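Local coordinates for protein probable benzoylformate decarboxylase (Rhodococcus jostii, PDB 7ORX) that belongs to the thiamine diphosphate-dependent enzyme family and holds thiamine diphosphate and a sodium ion in a tetramer of three-domain subunits, at residues A135-V138 against P139-N143; E169-P172 against E173-G176; H300-D304 against G305-A309. All coordinates share one frame; numbering follows the deposited sequence.

Contact 1 (A135-V138 against P139-N143)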
loop_
_atom_site.group_PDB
_atom_site.type_symbol
_atom_site.label_atom_id
_atom_site.label_comp_id
_atom_site.label_asym_id
_atom_site.label_seq_id
_atom_site.Cartn_x
_atom_site.Cartn_y
_atom_site.Cartn_z
ATOM N N ALA C 135 -14.501 10.748 -14.771
ATOM C CA ALA C 135 -15.967 10.626 -14.673
ATOM C C ALA C 135 -16.471 9.538 -15.627
ATOM O O ALA C 135 -17.309 8.756 -15.231
ATOM C CB ALA C 135 -16.575 11.979 -14.953
ATOM N N GLU C 136 -15.960 9.481 -16.852
ATOM C CA GLU C 136 -16.467 8.571 -17.905
ATOM C C GLU C 136 -16.441 7.131 -17.400
ATOM O O GLU C 136 -17.353 6.327 -17.729
ATOM C CB GLU C 136 -15.583 8.756 -19.127
ATOM C CG GLU C 136 -15.785 10.130 -19.760
ATOM C CD GLU C 136 -14.531 10.775 -20.341
ATOM O OE1 GLU C 136 -14.395 10.782 -21.593
ATOM O OE2 GLU C 136 -13.695 11.275 -19.529
ATOM N N ASP C 137 -15.395 6.803 -16.646
ATOM C CA ASP C 137 -15.154 5.401 -16.235
ATOM C C ASP C 137 -15.940 5.066 -14.948
ATOM O O ASP C 137 -15.729 3.977 -14.395
ATOM C CB ASP C 137 -13.656 5.169 -16.067
ATOM C CG ASP C 137 -13.262 3.695 -16.117
ATOM O OD1 ASP C 137 -13.746 2.987 -17.075
ATOM O OD2 ASP C 137 -12.471 3.253 -15.199
ATOM N N VAL C 138 -16.797 5.951 -14.439
ATOM C CA VAL C 138 -17.453 5.676 -13.156
ATOM C C VAL C 138 -18.448 4.538 -13.335
ATOM O O VAL C 138 -18.401 3.573 -12.584
ATOM C CB VAL C 138 -18.020 6.952 -12.534
ATOM C CG1 VAL C 138 -18.964 6.659 -11.386
ATOM C CG2 VAL C 138 -16.879 7.829 -12.034
ATOM N N PRO C 139 -19.335 4.516 -14.340
ATOM C CA PRO C 139 -20.246 3.381 -14.508
ATOM C C PRO C 139 -19.545 2.022 -14.633
ATOM O O PRO C 139 -19.921 1.113 -13.981
ATOM C CB PRO C 139 -21.017 3.748 -15.784
ATOM C CG PRO C 139 -20.998 5.257 -15.781
ATOM C CD PRO C 139 -19.591 5.577 -15.309
ATOM N N ARG C 140 -18.504 1.896 -15.431
ATOM C CA ARG C 140 -17.866 0.554 -15.640
ATOM C C ARG C 140 -17.137 0.158 -14.354
ATOM O O ARG C 140 -17.185 -1.013 -13.982
ATOM C CB ARG C 140 -16.961 0.558 -16.880
ATOM C CG ARG C 140 -16.377 -0.805 -17.247
ATOM C CD ARG C 140 -15.009 -0.692 -17.945
ATOM N NE ARG C 140 -14.143 0.029 -17.038
ATOM C CZ ARG C 140 -13.539 -0.532 -15.967
ATOM N NH1 ARG C 140 -13.583 -1.845 -15.774
ATOM N NH2 ARG C 140 -12.838 0.219 -15.130
ATOM N N THR C 141 -16.483 1.102 -13.688
ATOM C CA THR C 141 -15.821 0.846 -12.389
ATOM C C THR C 141 -16.862 0.237 -11.425
ATOM O O THR C 141 -16.550 -0.723 -10.737
ATOM C CB THR C 141 -15.167 2.110 -11.837
ATOM O OG1 THR C 141 -14.061 2.468 -12.659
ATOM C CG2 THR C 141 -14.664 1.923 -10.418
ATOM N N ILE C 142 -18.079 0.769 -11.378
ATOM C CA ILE C 142 -19.147 0.254 -10.489
ATOM C C ILE C 142 -19.627 -1.090 -11.022
ATOM O O ILE C 142 -19.797 -1.988 -10.213
ATOM C CB ILE C 142 -20.270 1.276 -10.293
ATOM C CG1 ILE C 142 -19.680 2.558 -9.702
ATOM C CG2 ILE C 142 -21.370 0.724 -9.395
ATOM C CD1 ILE C 142 -20.718 3.555 -9.317
ATOM N N ASN C 143 -19.785 -1.266 -12.307
ATOM C CA ASN C 143 -20.094 -2.611 -12.860
ATOM C C ASN C 143 -19.040 -3.606 -12.390
ATOM O O ASN C 143 -19.424 -4.676 -11.880
ATOM C CB ASN C 143 -20.142 -2.696 -14.392
ATOM C CG ASN C 143 -20.786 -3.994 -14.818
ATOM O OD1 ASN C 143 -21.851 -4.324 -14.331
ATOM N ND2 ASN C 143 -20.152 -4.761 -15.675
#
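Asp137 and Arg140 meet through a side-on, two-nitrogen salt bridge at the first turn of helix 138-149, with Asp137 in the N-cap position of that helix. Arg140 NE lies 3.0 Å from Asp137 OD1 and Arg140 NH2 lies 3.1 Å from Asp137 OD2, so each carboxylate oxygen receives one N-H. Both bonds are nearly straight, and both oxygens are met on their syn side. The carboxylate sits at the edge of the guanidinium with the two planes turned 21° apart. Asp137 swings its CG anti to the backbone N (chi1 -160°), and Arg140 bends at chi3 to bring its NE edge back over the same turn. The carboxylate bonds to the arginine and makes no capping bond to the helix.

Behind the salt bridge, Asp137 O is held twice by Thr141: its N donates from 3.1 Å and its OG1 from 2.8 Å, the two donors arriving from opposite faces of the carbonyl plane. Ile142 N donates in turn to Val138 O, continuing the helical pattern. On the apolar flank, Val138 CB packs against Pro139 CD at 3.5 Å; the proline, which has no N-H to give, fits in the first turn of the helix.

Further out, helix 7-17 touches Val138, Pro139 and Ile142, while Trp128 and Ser130 of strand 128-130 meet Thr141. The remaining nitrogen of the arginine, NH1, is bonded to Gln144 and to the backbone oxygen of Arg310 of the third subunit, which places the charged pair at a subunit interface. Val138 CG1 comes within 4.1 Å of Ile142 CD1, one turn further along.

Contact 2 (E169-P172 against E173-G176)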
loop_
_atom_site.group_PDB
_atom_site.type_symbol
_atom_site.label_atom_id
_atom_site.label_comp_id
_atom_site.label_asym_id
_atom_site.label_seq_id
_atom_site.Cartn_x
_atom_site.Cartn_y
_atom_site.Cartn_z
ATOM N N GLU C 169 -21.129 13.923 -18.661
ATOM C CA GLU C 169 -21.793 13.127 -19.721
ATOM C C GLU C 169 -21.258 11.694 -19.628
ATOM O O GLU C 169 -20.046 11.534 -19.473
ATOM C CB GLU C 169 -21.560 13.746 -21.096
ATOM C CG GLU C 169 -22.418 13.143 -22.216
ATOM C CD GLU C 169 -21.925 13.421 -23.655
ATOM O OE1 GLU C 169 -20.707 13.725 -23.813
ATOM O OE2 GLU C 169 -22.754 13.354 -24.644
ATOM N N ALA C 170 -22.140 10.694 -19.672
ATOM C CA ALA C 170 -21.772 9.261 -19.651
ATOM C C ALA C 170 -21.268 8.849 -21.023
ATOM O O ALA C 170 -21.794 9.330 -22.015
ATOM C CB ALA C 170 -22.953 8.410 -19.265
ATOM N N PRO C 171 -20.351 7.854 -21.108
ATOM C CA PRO C 171 -19.838 7.359 -22.373
ATOM C C PRO C 171 -20.892 6.692 -23.245
ATOM O O PRO C 171 -21.777 5.999 -22.756
ATOM C CB PRO C 171 -18.828 6.257 -21.996
ATOM C CG PRO C 171 -18.500 6.531 -20.588
ATOM C CD PRO C 171 -19.805 7.050 -20.011
ATOM N N PRO C 172 -20.770 6.885 -24.575
ATOM C CA PRO C 172 -21.693 6.275 -25.533
ATOM C C PRO C 172 -22.077 4.799 -25.326
ATOM O O PRO C 172 -23.236 4.493 -25.521
ATOM C CB PRO C 172 -20.862 6.415 -26.809
ATOM C CG PRO C 172 -20.187 7.768 -26.634
ATOM C CD PRO C 172 -19.762 7.769 -25.189
ATOM N N GLU C 173 -21.126 3.935 -24.945
ATOM C CA GLU C 173 -21.233 2.455 -25.106
ATOM C C GLU C 173 -21.761 1.785 -23.829
ATOM O O GLU C 173 -21.234 0.692 -23.480
ATOM C CB GLU C 173 -19.875 1.869 -25.516
ATOM C CG GLU C 173 -19.578 2.006 -27.014
ATOM C CD GLU C 173 -20.276 0.990 -27.913
ATOM O OE1 GLU C 173 -20.865 1.382 -28.964
ATOM O OE2 GLU C 173 -20.200 -0.209 -27.588
ATOM N N SER C 174 -22.810 2.356 -23.218
ATOM C CA SER C 174 -23.231 2.085 -21.816
ATOM C C SER C 174 -24.484 1.186 -21.757
ATOM O O SER C 174 -24.745 0.632 -20.672
ATOM C CB SER C 174 -23.430 3.391 -21.046
ATOM O OG SER C 174 -22.191 4.067 -20.813
ATOM N N ALA C 175 -25.267 1.044 -22.826
ATOM C CA ALA C 175 -26.342 0.021 -22.928
ATOM C C ALA C 175 -25.701 -1.376 -22.835
ATOM O O ALA C 175 -26.371 -2.340 -22.314
ATOM C CB ALA C 175 -27.110 0.193 -24.222
ATOM N N GLY C 176 -24.461 -1.454 -23.355
ATOM C CA GLY C 176 -23.503 -2.577 -23.262
ATOM C C GLY C 176 -23.276 -3.051 -21.833
ATOM O O GLY C 176 -23.386 -4.256 -21.636
#
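Glu173 lies between Pro172 and Ser174, with its CB and CG packed beside the carbonyl carbon of Pro172. The chain bends at chi2 and folds before the carboxylate. That end reaches the third subunit, where OE2 takes a weak hydrogen bond from Tyr291 N and the side chain packs on Gly289.

The backbone at Glu173 forms the centre of an inverse gamma turn, which reverses the proline-rich loop just ahead of helix 175-179. The turn is closed by Ser174 N, which donates weakly to Pro172 O at 3.2 Å with an N-H...O angle of 143°.

Ser174 supplies the firmer link through its side chain. With OG beside its own backbone N (chi1 -69°), the hydroxyl turns back along the chain and donates to Pro171 O at 2.8 Å. It approaches that carbonyl tilted 24° from the carbonyl plane, while Pro171 CD lies 3.9 Å from the same OG. Val10 of helix 7-17 touches Ser174 and also Ala170.

Contact 3 (H300-D304 against G305-A309)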
loop_
_atom_site.group_PDB
_atom_site.type_symbol
_atom_site.label_atom_id
_atom_site.label_comp_id
_atom_site.label_asym_id
_atom_site.label_seq_id
_atom_site.Cartn_x
_atom_site.Cartn_y
_atom_site.Cartn_z
ATOM N N HIS C 300 -10.690 -31.117 2.511
ATOM C CA HIS C 300 -11.065 -29.714 2.764
ATOM C C HIS C 300 -11.704 -29.152 1.510
ATOM O O HIS C 300 -11.026 -29.147 0.494
ATOM C CB HIS C 300 -9.801 -28.988 3.171
ATOM C CG HIS C 300 -10.042 -27.572 3.466
ATOM N ND1 HIS C 300 -9.029 -26.649 3.386
ATOM C CD2 HIS C 300 -11.169 -26.927 3.826
ATOM C CE1 HIS C 300 -9.520 -25.459 3.675
ATOM N NE2 HIS C 300 -10.839 -25.611 3.985
ATOM N N VAL C 301 -12.959 -28.742 1.554
ATOM C CA VAL C 301 -13.696 -28.246 0.358
ATOM C C VAL C 301 -14.088 -26.783 0.583
ATOM O O VAL C 301 -14.803 -26.543 1.526
ATOM C CB VAL C 301 -14.919 -29.123 0.039
ATOM C CG1 VAL C 301 -15.652 -28.585 -1.181
ATOM C CG2 VAL C 301 -14.509 -30.568 -0.156
ATOM N N THR C 302 -13.697 -25.851 -0.298
ATOM C CA THR C 302 -13.917 -24.406 -0.048
ATOM C C THR C 302 -14.031 -23.653 -1.379
ATOM O O THR C 302 -13.314 -23.991 -2.320
ATOM C CB THR C 302 -12.841 -23.887 0.920
ATOM O OG1 THR C 302 -12.853 -22.468 0.979
ATOM C CG2 THR C 302 -11.442 -24.248 0.501
ATOM N N ASP C 303 -14.936 -22.676 -1.438
ATOM C CA ASP C 303 -15.006 -21.649 -2.497
ATOM C C ASP C 303 -13.745 -20.791 -2.465
ATOM O O ASP C 303 -13.407 -20.253 -3.515
ATOM C CB ASP C 303 -16.262 -20.759 -2.425
ATOM C CG ASP C 303 -17.085 -20.649 -1.113
ATOM O OD1 ASP C 303 -16.624 -19.998 -0.084
ATOM O OD2 ASP C 303 -18.250 -21.134 -1.131
ATOM N N ASP C 304 -13.070 -20.654 -1.320
ATOM C CA ASP C 304 -11.994 -19.640 -1.104
ATOM C C ASP C 304 -10.616 -20.274 -1.368
ATOM O O ASP C 304 -10.149 -21.074 -0.506
ATOM C CB ASP C 304 -12.076 -18.986 0.279
ATOM C CG ASP C 304 -11.293 -17.671 0.444
ATOM O OD1 ASP C 304 -10.348 -17.383 -0.379
ATOM O OD2 ASP C 304 -11.609 -16.903 1.413
ATOM N N GLY C 305 -9.956 -19.902 -2.472
ATOM C CA GLY C 305 -8.595 -20.372 -2.733
ATOM C C GLY C 305 -7.625 -19.932 -1.656
ATOM O O GLY C 305 -6.708 -20.692 -1.346
ATOM N N GLY C 306 -7.813 -18.744 -1.084
ATOM C CA GLY C 306 -7.025 -18.242 0.065
ATOM C C GLY C 306 -7.059 -19.195 1.246
ATOM O O GLY C 306 -5.989 -19.503 1.776
ATOM N N GLU C 307 -8.251 -19.651 1.641
ATOM C CA GLU C 307 -8.463 -20.657 2.722
ATOM C C GLU C 307 -7.695 -21.932 2.354
ATOM O O GLU C 307 -6.994 -22.420 3.222
ATOM C CB GLU C 307 -9.938 -21.000 2.940
ATOM C CG GLU C 307 -10.727 -19.962 3.730
ATOM C CD GLU C 307 -12.258 -20.087 3.774
ATOM O OE1 GLU C 307 -12.787 -21.237 3.603
ATOM O OE2 GLU C 307 -12.931 -19.019 3.977
ATOM N N ALA C 308 -7.764 -22.434 1.117
ATOM C CA ALA C 308 -7.108 -23.716 0.764
ATOM C C ALA C 308 -5.580 -23.545 0.805
ATOM O O ALA C 308 -4.901 -24.385 1.386
ATOM C CB ALA C 308 -7.604 -24.199 -0.578
ATOM N N ALA C 309 -5.041 -22.449 0.306
ATOM C CA ALA C 309 -3.582 -22.200 0.271
ATOM C C ALA C 309 -2.993 -22.087 1.683
ATOM O O ALA C 309 -1.907 -22.619 1.897
ATOM C CB ALA C 309 -3.275 -20.946 -0.516
#
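Thr302 and Glu307 are brought together by two torsions: Thr302 turns OG1 anti to its backbone N (chi1 168°), and Glu307 sets CG anti to its carbonyl carbon, then runs extended toward the end of the strand. Thr302 OG1 donates to Glu307 OE1 at 2.9 Å, coming from above the carboxylate plane, 55° out of it. The same hydroxyl oxygen accepts from Asp304 N at 2.9 Å, forming an ST turn. The hydroxyl is thus donor to the glutamate and acceptor from the loop backbone.

Asp304 occupies the N-cap position of helix 305-310. Its OD1 takes a weak capping bond from Gly306 N at 3.0 Å, bent to 127° at the hydrogen. Its backbone O accepts from Ala308 N, completing the first helical turn. The other carboxylate oxygen, Asp304 OD2, comes to 3.6 Å from Glu307 OE2. The two carboxylates are inclined to each other, and this nearness of like charges may raise the proton affinity of one of them, an effect that the bond from His92 NE2 to Glu307 OE2 probably offsets in part.

Beneath the polar turn, Thr302 CG2 packs on Ala308 CB at 4.0 Å and also lies over one face of the His300 ring, toward its rim. The edge of the ring is directed at the helix, with CE1 4.0 Å from Glu307 O, while NE2 is bonded to the backbone oxygen of Ala278. On the far end of the turn, Ala308 O accepts from Arg180 of the third subunit. Strand 297-302, this loop and helix 305-310 lead on to parallel strand 315-318, making a beta-alpha-beta unit of the Rossmann-like central domain.

Overall arrangement
Contacts 1 and 2 lie side by side, centres about 10 Å apart, and touch where Glu136 O packs on Pro171 CG; helix 7-17 packs on both. Contact 1 is largely buried and rests on a charged pair, whereas contact 2 is a surface loop with a serine-to-carbonyl bond and a weak turn closure. Contact 3 is about 31 Å from contact 1 and about 38 Å from contact 2, centre to centre, in the central domain, and is partly buried. Contacts 1 and 3 both start a helix after an aspartate at the N-cap, but only in contact 3 does that side chain cap. All three reach the third subunit.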